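Local coordinates for periplasmic branched-chain amino acid-binding protein (Burkholderia mallei, PDB 3I09) that probably binds a branched-chain amino acid or a similar small carboxylate in the periplasm for an ABC transporter, and holds acetoacetic acid in this crystal, at residues A[29-32]-A[33-37]; A[53-56]-A[57-60]; A[62-65]-A[66-70]; A[288-291]-A[292-296]. All coordinates share one frame; numbering follows the deposited sequence.

Overall arrangement
All four contacts are local: three lie within helices and contact 2 is at a helix start, in the lobe of a type I periplasmic binding protein built on the mixed sheet. Contacts 2 and 3 follow each other on helix 56-69, their centres about 14 Å apart: contact 2 forms its start, contact 3 its last turns. Contact 1, at the end of helix 22-36, packs directly against contact 4 on helix 278-297, where F36 CZ lies 3.6 Å from L291 O; their centres are about 12 Å apart. Contact 2 is near the ligand, the A56 side chain being about 11 Å from acetoacetic acid, whereas the I29 side chain of contact 1 is about 14 Å from it.

Contact 1. Residues A[29-32]-A[33-37]; sequences IKMA and VADFG. With EDO (1,2-ethanediol), chain J.
I29 accepts the amide of V33 at its carbonyl oxygen, V33 N to I29 O 3.1 Å, and the same oxygen is touched by a methyl of that valine, V33 CG2 to I29 O 3.4 Å. The V33 torsion explains the second contact: chi1 of 171° sets CG1 opposite the backbone N and swings CG2 back along the helix over the preceding turn. K30 repeats the backbone bond to A34, while its side chain bends at chi3 and chi4 and curls round a bound 1,2-ethanediol, probably from the crystallisation liquor, giving a hydrogen bond from K30 NZ to EDO O2 of 2.8 Å. V33 CG1 touches the diol carbon C2, and V47 N donates a further hydrogen bond to the diol, which thus bridges the helix to strand 43-51.

These residues are the closing turns of helix 22-36, which leans on the parallel strands of a Rossmann-like lobe through I29 and V33, both packed on strands 5-11 and 43-51. M31, a selenomethionine, takes the amide of D35 at its carbonyl, D35 N to M31 O 2.7 Å. D35 folds its carboxylate back over that carbonyl, CG to M31 O 3.1 Å; the salt bridge to R267 and the hydrogen bond with Y284, both at OD2, probably offset the resulting closeness of acceptors. A32 O receives F36 N at 3.1 Å with a more bent N-H angle of 144°, and F36 CB lies against the same oxygen. Beyond it G37, with phi 109°, ends the helix in a Schellman motif, its N bonded to A34 O.

Contact 2. Residues A[53-56]-A[57-60]; sequences QNKA and DIAA. With EDO (1,2-ethanediol), chain L.
D57 turns its carboxylate back toward K55 at the start of its own helix, where a bound 1,2-ethanediol, probably from the crystallisation liquor, sits between side chain and backbone. D57 N donates to EDO O1 at 3.0 Å, and the same hydroxyl gives a weak hydrogen bond to D57 OD1 at 3.1 Å. The torsion that allows this is uncommon within a helix, but tolerated in the first turn: with chi1 at 63°, CG stands between the backbone N and the carbonyl carbon, which brings OD1 back over K55, 3.5 Å from K55 CB. The diol oxygen thus accepts from an amide of the first turn, where the helix has no earlier carbonyl to offer.

K55 is the N-cap residue of helix 56-69, and the loop before it follows strand 43-51, a strand-to-helix connection at the edge of the ligand cleft of this periplasmic binding protein fold. N54 in that loop hydrogen-bonds N80, a residue of the acetoacetic acid pocket, and D12. From the cap, K55 O takes A59 N at 3.2 Å in the carbonyl plane, and A56 O takes A60 N at 3.0 Å while also accepting from S86 OG on helix 81-94.

The lysine chain bends at chi2, -56°, so that CD reaches EDO O2 at 3.4 Å while NZ turns aside from the diol. On its other flank K55 CB and CG run across the end of I58, CB meeting CD1 at 3.8 Å. In one of its two conformers, Q53 touches that methyl as well, through NE2.

Contact 3. Residues A[62-65]-A[66-70]; sequences KARE and WMDRG
W66 lies over the turn before it on helix 56-69, one of the helices packed on the sheet in this type I periplasmic binding protein lobe. Its CB starts 3.6 Å from K62 O, the carbonyl that also takes W66 N in a nearly straight hydrogen bond (N-H angle 172°). With chi1 at -71°, CG stands opposite the carbonyl carbon and remains over that oxygen, CG to K62 O 3.5 Å. The indole therefore has K62 O above one face, 3.4 Å from the plane and displaced toward the rim, with CD1 and CD2 touching it less closely. Farther out, the end of the lysine crosses near NE1, with K62 NZ and CE both 4.0 Å from W66 NE1, and the ring beyond packs on V48, A50 and I10 of the sheet.

The selenomethionine M67 points its chain back along the helix in the same way. Its CG touches A63 O, 3.1 Å away, and its CE rests on A63 CB; L72, L75 and V90 lie beyond. D68 OD1 forms a salt bridge with K94.

In the conformer described, one of two, K62 bends at chi2 and chi3 to hold its ammonium near E65, a long and weak salt bridge from NZ to OE1 of 3.3 Å. One water, in the plane of the indole at its edge, then joins lysine and tryptophan, accepting from K62 NZ at 2.7 Å and from W66 NE1 at 2.9 Å.

Contact 4. Residues A[288-291]-A[292-296]; sequences TTYL and KAVQA
T288 to A296 form regular alpha helix, each carbonyl from T288 to L291 accepting the amide four residues on, as in K292 N to T288 O at 2.9 Å and V294 N to Y290 O at 2.9 Å. Among the side chains, Y290 and V294 make the closest pair. The valine methyl CG2 sits over one face of the phenol in a CH-pi contact, 3.7 Å from the ring centroid and 26° off its normal. It is displaced toward the hydroxyl end, so that its nearest ring atom is CZ at 3.3 Å. Two torsions bring this about: Y290 carries CG opposite its backbone N (chi1 174°), so that the ring leaves the helix at a slant, leaning toward the next turn, and its outer end meets V294; V294 sets CG2 opposite its carbonyl carbon, which turns that methyl back toward the tyrosine.

On another flank T288 and K292 lie side by side, the methyl CG2 of the threonine meeting K292 CE at 3.9 Å. The lysine's CG also covers T288 O, 3.4 Å away, before the chain bends at chi4.

Y290 and V294 are buried among neighbouring elements, while the lysine lies on the exposed flank. Y290 packs on V305 of helix 302-309 and on D73 and L74 of strand 72-77, while T289 OG1 hydrogen-bonds Y120 and S285 O. L291, K292 and Q295 cover F36 at the end of helix 22-36, and L291 and V294 rest on V40 of strand 39-40.

Contact 1. Residues A[29-32]-A[33-37]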
loop_
_atom_site.group_PDB
_atom_site.type_symbol
_atom_site.label_atom_id
_atom_site.label_comp_id
_atom_site.label_asym_id
_atom_site.label_seq_id
_atom_site.Cartn_x
_atom_site.Cartn_y
_atom_site.Cartn_z
ATOM N N ILE A 29 -7.375 -12.095 5.553
ATOM C CA ILE A 29 -6.470 -13.242 5.431
ATOM C C ILE A 29 -7.124 -14.541 5.886
ATOM O O ILE A 29 -7.041 -15.552 5.202
ATOM C CB ILE A 29 -5.144 -12.999 6.165
ATOM C CG1 ILE A 29 -4.320 -11.974 5.398
ATOM C CG2 ILE A 29 -4.380 -14.332 6.389
ATOM C CD1 ILE A 29 -3.096 -11.374 6.150
ATOM N N LYS A 30 -7.781 -14.517 7.041
ATOM C CA LYS A 30 -8.459 -15.696 7.527
ATOM C C LYS A 30 -9.603 -16.110 6.595
ATOM O O LYS A 30 -9.808 -17.291 6.422
ATOM C CB LYS A 30 -8.907 -15.525 9.000
ATOM C CG LYS A 30 -7.671 -15.410 9.919
ATOM C CD LYS A 30 -7.990 -15.183 11.383
ATOM C CE LYS A 30 -8.581 -16.461 12.029
ATOM N NZ LYS A 30 -7.624 -17.627 12.117
HETATM N N MSE A 31 -10.321 -15.147 6.001
HETATM C CA MSE A 31 -11.383 -15.514 5.058
HETATM C C MSE A 31 -10.785 -16.197 3.838
HETATM O O MSE A 31 -11.333 -17.183 3.384
HETATM C CB MSE A 31 -12.219 -14.311 4.636
HETATM C CG MSE A 31 -13.142 -13.792 5.707
HETATM SE SE MSE A 31 -14.252 -12.355 4.976
HETATM C CE MSE A 31 -14.797 -13.382 3.458
ATOM N N ALA A 32 -9.664 -15.689 3.322
ATOM C CA ALA A 32 -8.994 -16.317 2.160
ATOM C C ALA A 32 -8.576 -17.764 2.477
ATOM O O ALA A 32 -8.704 -18.634 1.661
ATOM C CB ALA A 32 -7.753 -15.498 1.741
ATOM N N VAL A 33 -8.060 -17.991 3.670
ATOM C CA VAL A 33 -7.677 -19.345 4.094
ATOM C C VAL A 33 -8.901 -20.268 4.126
ATOM O O VAL A 33 -8.877 -21.379 3.589
ATOM C CB VAL A 33 -6.938 -19.308 5.426
ATOM C CG1 VAL A 33 -6.728 -20.729 5.990
ATOM C CG2 VAL A 33 -5.575 -18.582 5.209
ATOM N N ALA A 34 -9.959 -19.808 4.777
ATOM C CA ALA A 34 -11.192 -20.581 4.853
ATOM C C ALA A 34 -11.756 -20.820 3.477
ATOM O O ALA A 34 -12.147 -21.953 3.150
ATOM C CB ALA A 34 -12.215 -19.870 5.741
ATOM N N ASP A 35 -11.786 -19.783 2.633
ATOM C CA ASP A 35 -12.357 -19.954 1.286
ATOM C C ASP A 35 -11.609 -20.957 0.405
ATOM O O ASP A 35 -12.221 -21.639 -0.428
ATOM C CB ASP A 35 -12.493 -18.632 0.547
ATOM C CG ASP A 35 -13.514 -17.693 1.193
ATOM O OD1 ASP A 35 -14.339 -18.127 2.040
ATOM O OD2 ASP A 35 -13.493 -16.497 0.834
ATOM N N PHE A 36 -10.300 -21.061 0.619
ATOM C CA PHE A 36 -9.448 -21.990 -0.124
ATOM C C PHE A 36 -9.681 -23.447 0.331
ATOM O O PHE A 36 -9.279 -24.376 -0.349
ATOM C CB PHE A 36 -7.978 -21.610 0.119
ATOM C CG PHE A 36 -7.022 -22.215 -0.874
ATOM C CD1 PHE A 36 -6.854 -21.646 -2.112
ATOM C CD2 PHE A 36 -6.306 -23.356 -0.569
ATOM C CE1 PHE A 36 -5.982 -22.207 -3.031
ATOM C CE2 PHE A 36 -5.433 -23.905 -1.498
ATOM C CZ PHE A 36 -5.288 -23.338 -2.720
ATOM N N GLY A 37 -10.356 -23.608 1.469
ATOM C CA GLY A 37 -10.654 -24.920 2.075
ATOM C C GLY A 37 -9.891 -25.238 3.345
ATOM O O GLY A 37 -10.023 -26.344 3.887
HETATM C C1 EDO J . -6.500 -20.809 11.343
HETATM O O1 EDO J . -5.395 -20.134 11.992
HETATM C C2 EDO J . -6.618 -20.419 9.875
HETATM O O2 EDO J . -7.142 -19.067 9.731
#

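Contact 2. Residues A[53-56]-A[57-60]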
loop_
_atom_site.group_PDB
_atom_site.type_symbol
_atom_site.label_atom_id
_atom_site.label_comp_id
_atom_site.label_asym_id
_atom_site.label_seq_id
_atom_site.Cartn_x
_atom_site.Cartn_y
_atom_site.Cartn_z
ATOM N N GLN A 53 3.414 -2.396 16.131
ATOM C CA GLN A 53 3.377 -1.115 16.838
ATOM C C GLN A 53 4.216 -0.055 16.114
ATOM O O GLN A 53 4.734 0.859 16.732
ATOM C CB GLN A 53 3.875 -1.304 18.280
ATOM C CG GLN A 53 3.278 -2.533 18.983
ATOM C CD GLN A 53 3.462 -2.513 20.479
ATOM O OE1 GLN A 53 3.289 -1.469 21.134
ATOM N NE2 GLN A 53 3.794 -3.666 21.041
ATOM N N ASN A 54 4.335 -0.166 14.798
ATOM C CA ASN A 54 5.188 0.751 14.016
ATOM C C ASN A 54 6.654 0.800 14.449
ATOM O O ASN A 54 7.310 1.841 14.334
ATOM C CB ASN A 54 4.559 2.134 13.933
ATOM C CG ASN A 54 3.300 2.100 13.139
ATOM O OD1 ASN A 54 3.327 1.686 11.983
ATOM N ND2 ASN A 54 2.166 2.517 13.758
ATOM N N LYS A 55 7.152 -0.368 14.874
ATOM C CA LYS A 55 8.537 -0.553 15.259
ATOM C C LYS A 55 9.182 -1.596 14.356
ATOM O O LYS A 55 8.811 -2.793 14.384
ATOM C CB LYS A 55 8.625 -1.038 16.711
ATOM C CG LYS A 55 8.045 -0.075 17.756
ATOM C CD LYS A 55 8.624 1.301 17.762
ATOM C CE LYS A 55 8.017 2.105 18.946
ATOM N NZ LYS A 55 8.449 3.512 18.917
ATOM N N ALA A 56 10.177 -1.166 13.583
ATOM C CA ALA A 56 10.859 -2.094 12.661
ATOM C C ALA A 56 11.499 -3.254 13.400
ATOM O O ALA A 56 11.552 -4.400 12.909
ATOM C CB ALA A 56 11.926 -1.332 11.850
ATOM N N ASP A 57 12.046 -2.967 14.581
ATOM C CA ASP A 57 12.721 -4.033 15.341
ATOM C C ASP A 57 11.754 -5.104 15.850
ATOM O O ASP A 57 12.078 -6.291 15.810
ATOM C CB ASP A 57 13.667 -3.503 16.450
ATOM C CG ASP A 57 12.967 -2.714 17.566
ATOM O OD1 ASP A 57 11.772 -2.355 17.492
ATOM O OD2 ASP A 57 13.703 -2.373 18.530
ATOM N N ILE A 58 10.552 -4.706 16.264
ATOM C CA ILE A 58 9.531 -5.673 16.679
ATOM C C ILE A 58 9.142 -6.581 15.516
ATOM O O ILE A 58 9.079 -7.797 15.651
ATOM C CB ILE A 58 8.268 -4.982 17.258
ATOM C CG1 ILE A 58 8.599 -4.308 18.574
ATOM C CG2 ILE A 58 7.163 -5.968 17.512
ATOM C CD1 ILE A 58 7.383 -3.580 19.210
ATOM N N ALA A 59 8.980 -5.977 14.354
ATOM C CA ALA A 59 8.535 -6.664 13.148
ATOM C C ALA A 59 9.572 -7.717 12.740
ATOM O O ALA A 59 9.235 -8.878 12.491
ATOM C CB ALA A 59 8.345 -5.653 12.069
ATOM N N ALA A 60 10.834 -7.298 12.704
ATOM C CA ALA A 60 11.938 -8.146 12.288
ATOM C C ALA A 60 12.177 -9.269 13.317
ATOM O O ALA A 60 12.404 -10.402 12.925
ATOM C CB ALA A 60 13.217 -7.302 12.094
HETATM C C1 EDO L . 12.353 0.547 16.641
HETATM O O1 EDO L . 12.657 -0.215 15.465
HETATM C C2 EDO L . 12.427 2.037 16.323
HETATM O O2 EDO L . 11.130 2.493 15.885
#

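Contact 3. Residues A[62-65]-A[66-70]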
loop_
_atom_site.group_PDB
_atom_site.type_symbol
_atom_site.label_atom_id
_atom_site.label_comp_id
_atom_site.label_asym_id
_atom_site.label_seq_id
_atom_site.Cartn_x
_atom_site.Cartn_y
_atom_site.Cartn_z
ATOM N N LYS A 62 9.908 -10.596 15.415
ATOM C CA LYS A 62 8.795 -11.553 15.294
ATOM C C LYS A 62 8.960 -12.437 14.067
ATOM O O LYS A 62 8.785 -13.671 14.141
ATOM C CB LYS A 62 7.438 -10.841 15.240
ATOM C CG LYS A 62 6.970 -10.305 16.574
ATOM C CD LYS A 62 5.966 -11.251 17.270
ATOM C CE LYS A 62 6.561 -12.611 17.602
ATOM N NZ LYS A 62 5.743 -13.385 18.611
ATOM N N ALA A 63 9.286 -11.823 12.924
ATOM C CA ALA A 63 9.492 -12.589 11.705
ATOM C C ALA A 63 10.558 -13.671 11.880
ATOM O O ALA A 63 10.353 -14.829 11.457
ATOM C CB ALA A 63 9.855 -11.697 10.531
ATOM N N ARG A 64 11.688 -13.271 12.479
ATOM C CA ARG A 64 12.826 -14.156 12.685
ATOM C C ARG A 64 12.423 -15.356 13.564
ATOM O O ARG A 64 12.681 -16.526 13.207
ATOM C CB ARG A 64 13.986 -13.354 13.310
ATOM C CG ARG A 64 15.397 -13.809 12.939
ATOM C CD ARG A 64 16.445 -12.935 13.695
ATOM N NE ARG A 64 16.481 -11.544 13.221
ATOM C CZ ARG A 64 16.232 -10.470 13.974
ATOM N NH1 ARG A 64 15.949 -10.583 15.268
ATOM N NH2 ARG A 64 16.301 -9.269 13.439
ATOM N N GLU A 65 11.771 -15.064 14.693
ATOM C CA GLU A 65 11.275 -16.090 15.587
ATOM C C GLU A 65 10.316 -17.058 14.892
ATOM O O GLU A 65 10.438 -18.272 15.048
ATOM C CB GLU A 65 10.599 -15.469 16.807
ATOM C CG GLU A 65 10.057 -16.444 17.851
ATOM C CD GLU A 65 8.821 -15.880 18.556
ATOM O OE1 GLU A 65 8.807 -14.656 18.856
ATOM O OE2 GLU A 65 7.843 -16.654 18.763
ATOM N N TRP A 66 9.334 -16.550 14.164
ATOM C CA TRP A 66 8.419 -17.437 13.451
ATOM C C TRP A 66 9.147 -18.318 12.410
ATOM O O TRP A 66 8.837 -19.504 12.219
ATOM C CB TRP A 66 7.315 -16.633 12.747
ATOM C CG TRP A 66 6.265 -15.997 13.622
ATOM C CD1 TRP A 66 5.986 -16.260 14.935
ATOM C CD2 TRP A 66 5.350 -14.991 13.206
ATOM N NE1 TRP A 66 4.927 -15.473 15.355
ATOM C CE2 TRP A 66 4.521 -14.689 14.302
ATOM C CE3 TRP A 66 5.139 -14.321 11.998
ATOM C CZ2 TRP A 66 3.491 -13.739 14.221
ATOM C CZ3 TRP A 66 4.126 -13.371 11.920
ATOM C CH2 TRP A 66 3.299 -13.107 13.035
HETATM N N MSE A 67 10.096 -17.737 11.713
HETATM C CA MSE A 67 10.824 -18.489 10.689
HETATM C C MSE A 67 11.711 -19.571 11.310
HETATM O O MSE A 67 11.790 -20.669 10.789
HETATM C CB MSE A 67 11.673 -17.527 9.871
HETATM C CG MSE A 67 10.832 -16.666 8.983
HETATM SE SE MSE A 67 11.857 -15.348 8.006
HETATM C CE MSE A 67 10.367 -14.326 7.301
ATOM N N ASP A 68 12.370 -19.238 12.418
ATOM C CA ASP A 68 13.372 -20.115 13.031
ATOM C C ASP A 68 12.762 -21.200 13.902
ATOM O O ASP A 68 13.292 -22.301 13.927
ATOM C CB ASP A 68 14.358 -19.308 13.886
ATOM C CG ASP A 68 15.383 -18.557 13.052
ATOM O OD1 ASP A 68 15.462 -18.793 11.813
ATOM O OD2 ASP A 68 16.093 -17.706 13.633
ATOM N N ARG A 69 11.671 -20.875 14.602
ATOM C CA ARG A 69 11.058 -21.720 15.642
ATOM C C ARG A 69 9.579 -21.950 15.488
ATOM O O ARG A 69 9.004 -22.650 16.291
ATOM C CB ARG A 69 11.191 -21.056 17.011
ATOM C CG ARG A 69 12.562 -20.861 17.347
ATOM C CD ARG A 69 12.780 -20.026 18.594
ATOM N NE ARG A 69 14.193 -19.744 18.501
ATOM C CZ ARG A 69 15.155 -20.646 18.693
ATOM N NH1 ARG A 69 14.877 -21.878 19.118
ATOM N NH2 ARG A 69 16.417 -20.283 18.503
ATOM N N GLY A 70 8.951 -21.340 14.488
ATOM C CA GLY A 70 7.506 -21.404 14.347
ATOM C C GLY A 70 7.053 -22.045 13.069
ATOM O O GLY A 70 5.860 -22.094 12.799
HETATM O O HOH W 1 3.752 -15.143 18.017
#

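Contact 4. Residues A[288-291]-A[292-296]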
loop_
_atom_site.group_PDB
_atom_site.type_symbol
_atom_site.label_atom_id
_atom_site.label_comp_id
_atom_site.label_asym_id
_atom_site.label_seq_id
_atom_site.Cartn_x
_atom_site.Cartn_y
_atom_site.Cartn_z
ATOM N N THR A 288 -4.676 -15.984 -1.410
ATOM C CA THR A 288 -5.139 -16.840 -2.450
ATOM C C THR A 288 -4.022 -17.154 -3.466
ATOM O O THR A 288 -3.816 -18.305 -3.836
ATOM C CB THR A 288 -6.355 -16.254 -3.169
ATOM O OG1 THR A 288 -7.357 -15.895 -2.213
ATOM C CG2 THR A 288 -6.904 -17.277 -4.140
ATOM N N THR A 289 -3.293 -16.128 -3.874
ATOM C CA THR A 289 -2.183 -16.282 -4.822
ATOM C C THR A 289 -1.086 -17.198 -4.267
ATOM O O THR A 289 -0.610 -18.103 -4.962
ATOM C CB THR A 289 -1.677 -14.902 -5.229
ATOM O OG1 THR A 289 -2.747 -14.242 -5.937
ATOM C CG2 THR A 289 -0.388 -15.013 -6.080
ATOM N N TYR A 290 -0.658 -16.961 -3.025
ATOM C CA TYR A 290 0.303 -17.853 -2.385
ATOM C C TYR A 290 -0.199 -19.300 -2.344
ATOM O O TYR A 290 0.537 -20.221 -2.686
ATOM C CB TYR A 290 0.608 -17.373 -0.976
ATOM C CG TYR A 290 1.475 -18.311 -0.210
ATOM C CD1 TYR A 290 2.838 -18.372 -0.433
ATOM C CD2 TYR A 290 0.915 -19.181 0.741
ATOM C CE1 TYR A 290 3.639 -19.281 0.286
ATOM C CE2 TYR A 290 1.694 -20.080 1.444
ATOM C CZ TYR A 290 3.052 -20.125 1.200
ATOM O OH TYR A 290 3.856 -21.020 1.858
ATOM N N LEU A 291 -1.424 -19.505 -1.855
ATOM C CA LEU A 291 -1.942 -20.854 -1.687
ATOM C C LEU A 291 -2.036 -21.569 -3.037
ATOM O O LEU A 291 -1.758 -22.761 -3.108
ATOM C CB LEU A 291 -3.268 -20.903 -0.913
ATOM C CG LEU A 291 -3.174 -20.470 0.575
ATOM C CD1 LEU A 291 -4.565 -20.338 1.219
ATOM C CD2 LEU A 291 -2.295 -21.416 1.364
ATOM N N LYS A 292 -2.410 -20.842 -4.092
ATOM C CA LYS A 292 -2.478 -21.441 -5.434
ATOM C C LYS A 292 -1.098 -21.889 -5.872
ATOM O O LYS A 292 -0.968 -22.905 -6.536
ATOM C CB LYS A 292 -3.073 -20.486 -6.468
ATOM C CG LYS A 292 -4.567 -20.376 -6.366
ATOM C CD LYS A 292 -5.164 -19.402 -7.398
ATOM C CE LYS A 292 -6.728 -19.466 -7.412
ATOM N NZ LYS A 292 -7.311 -20.765 -7.905
ATOM N N ALA A 293 -0.075 -21.122 -5.516
ATOM C CA ALA A 293 1.280 -21.461 -5.867
ATOM C C ALA A 293 1.782 -22.696 -5.100
ATOM O O ALA A 293 2.389 -23.581 -5.687
ATOM C CB ALA A 293 2.178 -20.260 -5.633
ATOM N N VAL A 294 1.471 -22.778 -3.811
ATOM C CA VAL A 294 1.829 -23.955 -3.009
ATOM C C VAL A 294 1.102 -25.181 -3.569
ATOM O O VAL A 294 1.712 -26.215 -3.689
ATOM C CB VAL A 294 1.480 -23.794 -1.537
ATOM C CG1 VAL A 294 1.702 -25.119 -0.762
ATOM C CG2 VAL A 294 2.338 -22.644 -0.889
ATOM N N GLN A 295 -0.173 -25.024 -3.931
ATOM C CA GLN A 295 -1.020 -26.114 -4.489
ATOM C C GLN A 295 -0.453 -26.641 -5.804
ATOM O O GLN A 295 -0.406 -27.868 -6.017
ATOM C CB GLN A 295 -2.455 -25.584 -4.678
ATOM C CG GLN A 295 -3.527 -26.549 -5.327
ATOM C CD GLN A 295 -4.886 -25.897 -5.314
ATOM O OE1 GLN A 295 -5.776 -26.246 -4.503
ATOM N NE2 GLN A 295 -5.032 -24.860 -6.114
ATOM N N ALA A 296 -0.041 -25.714 -6.676
ATOM C CA ALA A 296 0.584 -26.032 -7.951
ATOM C C ALA A 296 1.992 -26.602 -7.797
ATOM O O ALA A 296 2.361 -27.512 -8.538
ATOM C CB ALA A 296 0.571 -24.790 -8.904
#